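Local atomic coordinates of insulinase family protease (Yersinia pestis, PDB entry 3GO9), a protein that is a predicted protease of the insulinase (M16) family, a group of metallopeptidases, and probably hydrolyses peptide bonds. Residues G29-D32 / N33-W37; I303-V306 / L307-N310; N344-F347 / V348-L352. All coordinates share one frame; numbering follows the deposited sequence. Where two conformers were deposited one is given.

Contact 1 (G29-D32 / N33-W37); sequences GKLD and NGFSW
Gly29 and Trp37 face each other as an antiparallel hydrogen-bonded pair: Gly29 N gives to Trp37 O and Trp37 N to Gly29 O, both at 2.9 Å. Lys30 and Ser36 form the next, non-hydrogen-bonded pair, their CA atoms 4.5 Å apart. Leu31 N then reaches Phe35 O at 2.8 Å, and a type I turn from Leu31 to Gly34, closed by Gly34 N on Leu31 O, completes a beta hairpin. Asn33 tightens its tip through an Asx turn, OD1 accepting from Phe35 N at 3.0 Å with the donor above the amide carbonyl plane.

The Trp37 indole receives a CH-pi contact from Gly29 CA, which stands over the face of its five-membered ring, 3.8 Å from the centroid. Its chi1 of 56° swings the ring back across the partner strand, and Leu31 CD2 meets its edge. The other methyl, Leu31 CD1, packs on Phe35 CD2 at 3.9 Å, the side chains running side by side. On the other face Lys30 NZ donates to Ser36 OG at 2.7 Å, and a water links the ammonium to Gly34 O.

Leu31, Phe35 and Trp37 rest on helix 222-233, Phe35 stacking with Phe233, while Ser36 bonds to strand 212-218, next in the sheet.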
loop_
_atom_site.group_PDB
_atom_site.type_symbol
_atom_site.label_atom_id
_atom_site.label_comp_id
_atom_site.label_asym_id
_atom_site.label_seq_id
_atom_site.Cartn_x
_atom_site.Cartn_y
_atom_site.Cartn_z
ATOM N N GLY A 29 18.967 -6.179 -10.327
ATOM C CA GLY A 29 20.303 -6.661 -10.052
ATOM C C GLY A 29 20.585 -6.649 -8.563
ATOM O O GLY A 29 19.790 -6.124 -7.757
ATOM N N LYS A 30 21.720 -7.247 -8.211
ATOM C CA LYS A 30 22.187 -7.330 -6.827
ATOM C C LYS A 30 23.689 -7.032 -6.851
ATOM O O LYS A 30 24.404 -7.540 -7.702
ATOM C CB LYS A 30 21.948 -8.708 -6.177
ATOM C CG LYS A 30 20.630 -8.858 -5.556
ATOM C CD LYS A 30 20.479 -10.115 -4.707
ATOM C CE LYS A 30 18.999 -10.455 -4.544
ATOM N NZ LYS A 30 18.252 -9.542 -3.625
ATOM N N LEU A 31 24.167 -6.237 -5.913
ATOM C CA LEU A 31 25.571 -5.975 -5.785
ATOM C C LEU A 31 26.169 -7.061 -4.890
ATOM O O LEU A 31 25.469 -7.807 -4.251
ATOM C CB LEU A 31 25.852 -4.593 -5.209
ATOM C CG LEU A 31 25.146 -3.383 -5.897
ATOM C CD1 LEU A 31 25.546 -2.047 -5.297
ATOM C CD2 LEU A 31 25.443 -3.386 -7.411
ATOM N N ASP A 32 27.482 -7.150 -4.873
ATOM C CA ASP A 32 28.091 -8.231 -4.120
ATOM C C ASP A 32 27.856 -8.170 -2.613
ATOM O O ASP A 32 27.930 -9.194 -1.930
ATOM C CB ASP A 32 29.566 -8.297 -4.427
ATOM C CG ASP A 32 29.851 -8.791 -5.855
ATOM O OD1 ASP A 32 28.972 -9.429 -6.513
ATOM O OD2 ASP A 32 30.994 -8.555 -6.281
ATOM N N ASN A 33 27.567 -6.976 -2.098
ATOM C CA ASN A 33 27.224 -6.784 -0.665
ATOM C C ASN A 33 25.756 -7.032 -0.330
ATOM O O ASN A 33 25.314 -6.823 0.837
ATOM C CB ASN A 33 27.640 -5.374 -0.214
ATOM C CG ASN A 33 26.891 -4.294 -0.937
ATOM O OD1 ASN A 33 25.991 -4.570 -1.747
ATOM N ND2 ASN A 33 27.242 -3.060 -0.641
ATOM N N GLY A 34 25.007 -7.501 -1.311
ATOM C CA GLY A 34 23.596 -7.836 -1.171
ATOM C C GLY A 34 22.604 -6.704 -1.441
ATOM O O GLY A 34 21.370 -6.917 -1.369
ATOM N N PHE A 35 23.134 -5.532 -1.751
ATOM C CA PHE A 35 22.275 -4.393 -2.145
ATOM C C PHE A 35 21.483 -4.728 -3.416
ATOM O O PHE A 35 22.029 -5.277 -4.344
ATOM C CB PHE A 35 23.139 -3.186 -2.371
ATOM C CG PHE A 35 22.371 -1.909 -2.587
ATOM C CD1 PHE A 35 22.065 -1.110 -1.510
ATOM C CD2 PHE A 35 21.979 -1.528 -3.857
ATOM C CE1 PHE A 35 21.375 0.079 -1.695
ATOM C CE2 PHE A 35 21.271 -0.319 -4.064
ATOM C CZ PHE A 35 20.985 0.491 -2.972
ATOM N N SER A 36 20.171 -4.465 -3.409
ATOM C CA SER A 36 19.302 -4.815 -4.547
ATOM C C SER A 36 18.860 -3.578 -5.264
ATOM O O SER A 36 18.666 -2.526 -4.634
ATOM C CB SER A 36 18.068 -5.559 -4.043
ATOM O OG SER A 36 18.442 -6.814 -3.451
ATOM N N TRP A 37 18.689 -3.689 -6.574
ATOM C CA TRP A 37 18.150 -2.555 -7.332
ATOM C C TRP A 37 17.193 -3.053 -8.412
ATOM O O TRP A 37 17.328 -4.193 -8.890
ATOM C CB TRP A 37 19.254 -1.692 -7.941
ATOM C CG TRP A 37 20.217 -2.386 -8.829
ATOM C CD1 TRP A 37 21.411 -2.963 -8.458
ATOM C CD2 TRP A 37 20.109 -2.589 -10.250
ATOM N NE1 TRP A 37 22.043 -3.510 -9.555
ATOM C CE2 TRP A 37 21.280 -3.280 -10.667
ATOM C CE3 TRP A 37 19.163 -2.231 -11.201
ATOM C CZ2 TRP A 37 21.514 -3.648 -12.010
ATOM C CZ3 TRP A 37 19.388 -2.593 -12.552
ATOM C CH2 TRP A 37 20.552 -3.305 -12.937
HETATM O O HOH W 1 20.182 -9.288 -1.310
HETATM O O HOH W 2 24.160 -5.462 -10.252
#

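Contact 2 (I303-V306 / L307-N310); sequences IKQV and LEKN
The carbonyl of Val306 is gripped twice by Asn310 at the end of the helix. Val306 O accepts from Asn310 N at 2.8 Å, closing the final i to i+4 bond, and from Asn310 ND2 at 3.1 Å. The amide donor lies in the carbonyl plane of Val306, on a lone pair, with an N-H...O angle of 153°. Asn310 CG stands anti to its own carbonyl carbon (chi1 -61°), which turns the amide back toward the helix; Asn310 is also the first residue to leave helical backbone angles.

The remaining backbone bonds follow the helical pattern, Leu307 N to Ile303 O at 2.9 Å, Glu308 N to Lys304 O at 3.0 Å and Lys309 N to Gln305 O at 3.1 Å.

Van der Waals contacts of side-chain carbons with polar atoms make up the rest. Val306 CG1 approaches Asn310 ND2 at 3.8 Å. Glu308 was modelled in two conformers; in one of them it lies alongside Gln305, its CG 3.3 Å from Gln305 O, a contact that is therefore doubtful. In the same conformer the charged atoms of Lys304 and Glu308 do not touch.

This is the C-terminal end of helix 283-309. Ile303 and Val306 pack against helix 341-358, on Glu351, Leu352 and Phe347, while Ile303 and Leu307 cover Leu317 of strand 316-324.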
loop_
_atom_site.group_PDB
_atom_site.type_symbol
_atom_site.label_atom_id
_atom_site.label_comp_id
_atom_site.label_asym_id
_atom_site.label_seq_id
_atom_site.Cartn_x
_atom_site.Cartn_y
_atom_site.Cartn_z
ATOM N N ILE A 303 -24.847 -1.909 -5.911
ATOM C CA ILE A 303 -25.389 -1.057 -4.824
ATOM C C ILE A 303 -25.307 0.405 -5.248
ATOM O O ILE A 303 -26.273 1.158 -5.065
ATOM C CB ILE A 303 -24.750 -1.300 -3.449
ATOM C CG1 ILE A 303 -24.934 -2.756 -2.980
ATOM C CG2 ILE A 303 -25.341 -0.326 -2.384
ATOM C CD1 ILE A 303 -24.083 -3.095 -1.784
ATOM N N LYS A 304 -24.197 0.825 -5.853
ATOM C CA LYS A 304 -24.090 2.195 -6.310
ATOM C C LYS A 304 -25.156 2.541 -7.304
ATOM O O LYS A 304 -25.710 3.641 -7.234
ATOM C CB LYS A 304 -22.737 2.447 -6.981
ATOM C CG LYS A 304 -21.597 2.579 -6.030
ATOM C CD LYS A 304 -20.521 3.502 -6.632
ATOM C CE LYS A 304 -20.104 3.118 -8.072
ATOM N NZ LYS A 304 -20.922 3.837 -9.116
ATOM N N GLN A 305 -25.419 1.639 -8.244
ATOM C CA GLN A 305 -26.432 1.906 -9.259
ATOM C C GLN A 305 -27.804 2.017 -8.602
ATOM O O GLN A 305 -28.598 2.860 -9.013
ATOM C CB GLN A 305 -26.539 0.809 -10.316
ATOM C CG GLN A 305 -25.232 0.343 -10.883
ATOM C CD GLN A 305 -25.354 -0.063 -12.316
ATOM O OE1 GLN A 305 -25.839 -1.168 -12.630
ATOM N NE2 GLN A 305 -24.913 0.827 -13.219
ATOM N N VAL A 306 -28.102 1.112 -7.663
ATOM C CA VAL A 306 -29.427 1.114 -6.990
ATOM C C VAL A 306 -29.574 2.431 -6.261
ATOM O O VAL A 306 -30.656 3.026 -6.259
ATOM C CB VAL A 306 -29.563 -0.059 -5.997
ATOM C CG1 VAL A 306 -30.863 0.058 -5.196
ATOM C CG2 VAL A 306 -29.551 -1.410 -6.730
ATOM N N LEU A 307 -28.515 2.882 -5.596
ATOM C CA LEU A 307 -28.546 4.177 -4.895
ATOM C C LEU A 307 -28.797 5.364 -5.848
ATOM O O LEU A 307 -29.598 6.268 -5.529
ATOM C CB LEU A 307 -27.270 4.396 -4.095
ATOM C CG LEU A 307 -27.183 5.651 -3.234
ATOM C CD1 LEU A 307 -28.406 5.819 -2.300
ATOM C CD2 LEU A 307 -25.858 5.626 -2.426
ATOM N N GLU A 308 -28.147 5.366 -7.018
ATOM C CA GLU A 308 -28.351 6.451 -7.995
ATOM C C GLU A 308 -29.813 6.484 -8.440
ATOM O O GLU A 308 -30.391 7.551 -8.674
ATOM C CB GLU A 308 -27.364 6.333 -9.185
ATOM C CG GLU A 308 -27.881 5.696 -10.482
ATOM C CD GLU A 308 -26.770 5.107 -11.351
ATOM O OE1 GLU A 308 -25.683 4.757 -10.824
ATOM O OE2 GLU A 308 -26.989 4.970 -12.573
ATOM N N LYS A 309 -30.446 5.329 -8.536
ATOM C CA LYS A 309 -31.843 5.286 -8.970
ATOM C C LYS A 309 -32.842 5.547 -7.830
ATOM O O LYS A 309 -33.954 6.029 -8.079
ATOM C CB LYS A 309 -32.128 3.954 -9.602
ATOM C CG LYS A 309 -33.419 3.912 -10.357
ATOM C CD LYS A 309 -33.265 3.154 -11.662
ATOM C CE LYS A 309 -34.529 3.295 -12.518
ATOM N NZ LYS A 309 -35.244 2.010 -12.688
ATOM N N ASN A 310 -32.449 5.175 -6.604
ATOM C CA ASN A 310 -33.296 5.235 -5.419
ATOM C C ASN A 310 -32.630 5.999 -4.270
ATOM O O ASN A 310 -32.007 5.377 -3.381
ATOM C CB ASN A 310 -33.615 3.818 -4.965
ATOM C CG ASN A 310 -34.346 3.055 -5.995
ATOM O OD1 ASN A 310 -35.581 3.165 -6.124
ATOM N ND2 ASN A 310 -33.616 2.225 -6.740
#

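Contact 3 (N344-F347 / V348-L352); sequences NMTF and VAREL. With ZN (zinc ion), chain D.
Phe347 and Val348 occupy the close-packed side of this helical turn. Phe347 CD2 lies against Val348 CG2 at 3.8 Å, and the two side chains cross at a slant. Phe347 CG is anti to the backbone N (chi1 166°), which carries the ring along the helix flank toward helix 283-309. Val348 is buried against Leu271 of strand 267-276. Met345, modelled as selenomethionine, and Ala349 lie under helix 454-465, and Ala349 CB sits 3.4 Å from Met345 O. Asn344 is buried as well, its ND2 held by Thr336 OG1 and Lys313 O.

The backbone is alpha-helical, part of helix 341-358, with i to i+4 bonds from Val348 N to Asn344 O, from Ala349 N to Met345 O at 2.8 Å, from Arg350 N to Thr346 O and from Glu351 N to Phe347 O, the last being weak at 3.4 Å. Both segments belong to the part of the chain that matches the M16 inactive domain, and the helix contributes a ligand to a zinc site.

Toward the surface the packing thins. In one of two modelled conformers Arg350 crosses Thr346, its CD 3.9 Å from Thr346 CG2, with Thr346 O at the edge of the guanidinium, in its plane. Thr346 OG1 hydrogen-bonds to Thr342 O, one turn earlier. A water donates to Phe347 O and to Glu351 OE2, and so links the Phe347 carbonyl to the Glu351 carboxylate; in that same Arg350 conformer it also accepts weakly from NH2. The other oxygen, Glu351 OE1, binds the zinc ion at 2.0 Å. A bend at chi2 (-57°) turns the carboxylate toward the metal, while His302 and a second water, 2.0 Å from the zinc ion, are further ligands.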
loop_
_atom_site.group_PDB
_atom_site.type_symbol
_atom_site.label_atom_id
_atom_site.label_comp_id
_atom_site.label_asym_id
_atom_site.label_seq_id
_atom_site.Cartn_x
_atom_site.Cartn_y
_atom_site.Cartn_z
ATOM N N ASN A 344 -30.140 3.815 6.479
ATOM C CA ASN A 344 -29.113 3.653 5.483
ATOM C C ASN A 344 -28.423 2.291 5.558
ATOM O O ASN A 344 -28.159 1.649 4.539
ATOM C CB ASN A 344 -28.113 4.828 5.527
ATOM C CG ASN A 344 -28.645 6.070 4.822
ATOM O OD1 ASN A 344 -29.459 5.937 3.907
ATOM N ND2 ASN A 344 -28.243 7.275 5.275
HETATM N N MSE A 345 -28.193 1.822 6.778
HETATM C CA MSE A 345 -27.706 0.473 6.968
HETATM C C MSE A 345 -28.695 -0.573 6.433
HETATM O O MSE A 345 -28.310 -1.538 5.776
HETATM C CB MSE A 345 -27.434 0.198 8.420
HETATM C CG MSE A 345 -26.902 -1.198 8.672
HETATM SE SE MSE A 345 -26.720 -1.702 10.571
HETATM C CE MSE A 345 -28.587 -1.909 11.008
ATOM N N THR A 346 -29.979 -0.354 6.716
ATOM C CA THR A 346 -31.041 -1.252 6.245
ATOM C C THR A 346 -31.064 -1.316 4.712
ATOM O O THR A 346 -31.200 -2.406 4.124
ATOM C CB THR A 346 -32.420 -0.819 6.837
ATOM O OG1 THR A 346 -32.410 -1.025 8.267
ATOM C CG2 THR A 346 -33.544 -1.652 6.207
ATOM N N PHE A 347 -30.905 -0.161 4.064
ATOM C CA PHE A 347 -30.838 -0.068 2.604
ATOM C C PHE A 347 -29.729 -0.965 2.078
ATOM O O PHE A 347 -29.945 -1.775 1.192
ATOM C CB PHE A 347 -30.556 1.376 2.146
ATOM C CG PHE A 347 -30.150 1.461 0.699
ATOM C CD1 PHE A 347 -31.089 1.238 -0.303
ATOM C CD2 PHE A 347 -28.843 1.708 0.325
ATOM C CE1 PHE A 347 -30.729 1.298 -1.646
ATOM C CE2 PHE A 347 -28.467 1.753 -1.049
ATOM C CZ PHE A 347 -29.403 1.533 -2.019
ATOM N N VAL A 348 -28.528 -0.817 2.621
ATOM C CA VAL A 348 -27.404 -1.649 2.152
ATOM C C VAL A 348 -27.604 -3.138 2.509
ATOM O O VAL A 348 -27.315 -3.995 1.708
ATOM C CB VAL A 348 -26.043 -1.122 2.658
ATOM C CG1 VAL A 348 -24.920 -2.063 2.262
ATOM C CG2 VAL A 348 -25.780 0.274 2.097
ATOM N N ALA A 349 -28.041 -3.430 3.726
ATOM C CA ALA A 349 -28.181 -4.816 4.192
ATOM C C ALA A 349 -29.214 -5.539 3.343
ATOM O O ALA A 349 -29.077 -6.718 3.034
ATOM C CB ALA A 349 -28.610 -4.873 5.627
ATOM N N ARG A 350 -30.240 -4.840 2.894
ATOM C CA ARG A 350 -31.218 -5.532 2.036
ATOM C C ARG A 350 -30.640 -5.822 0.661
ATOM O O ARG A 350 -30.971 -6.845 0.051
ATOM C CB ARG A 350 -32.509 -4.718 1.965
ATOM C CG ARG A 350 -33.305 -4.771 3.306
ATOM C CD ARG A 350 -34.557 -3.985 3.276
ATOM N NE ARG A 350 -34.397 -2.908 2.316
ATOM C CZ ARG A 350 -35.305 -2.513 1.440
ATOM N NH1 ARG A 350 -36.513 -3.060 1.404
ATOM N NH2 ARG A 350 -34.993 -1.518 0.608
ATOM N N GLU A 351 -29.752 -4.965 0.179
ATOM C CA GLU A 351 -29.035 -5.282 -1.071
ATOM C C GLU A 351 -28.128 -6.511 -0.910
ATOM O O GLU A 351 -28.085 -7.405 -1.759
ATOM C CB GLU A 351 -28.167 -4.146 -1.541
ATOM C CG GLU A 351 -28.923 -2.988 -2.029
ATOM C CD GLU A 351 -29.869 -3.374 -3.151
ATOM O OE1 GLU A 351 -29.382 -4.006 -4.104
ATOM O OE2 GLU A 351 -31.089 -3.064 -3.046
ATOM N N LEU A 352 -27.382 -6.534 0.179
ATOM C CA LEU A 352 -26.513 -7.687 0.431
ATOM C C LEU A 352 -27.292 -9.021 0.570
ATOM O O LEU A 352 -26.878 -10.041 0.038
ATOM C CB LEU A 352 -25.641 -7.466 1.638
ATOM C CG LEU A 352 -24.699 -6.254 1.620
ATOM C CD1 LEU A 352 -24.021 -6.236 3.000
ATOM C CD2 LEU A 352 -23.716 -6.234 0.468
HETATM ZN ZN ZN D . -30.202 -4.805 -5.730
HETATM O O HOH W 3 -32.088 -1.947 -0.579
HETATM O O HOH W 4 -30.780 -6.660 -5.313
#

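In the fold
Contact 1 comes first along the chain, then contact 2, then contact 3. Contact 1 turns between strand 26-30, outermost in the seven-stranded sheet, and its neighbour 36-41, on the opposite side of the chain's centre from the others: its centre is about 52 Å from that of contact 2 and about 53 Å from that of contact 3. Contacts 2 and 3 both belong to the part matching the M16 inactive domain, on helices 283-309 and 341-358, their centres about 12 Å apart. They touch directly, Val306 CG2 lying 3.7 Å from Glu351 OE1 and Ile303 CG1 lying 3.8 Å from Glu351 CB. The zinc ion bound by His302 and Glu351 thus bridges these two helices beside their packed interface.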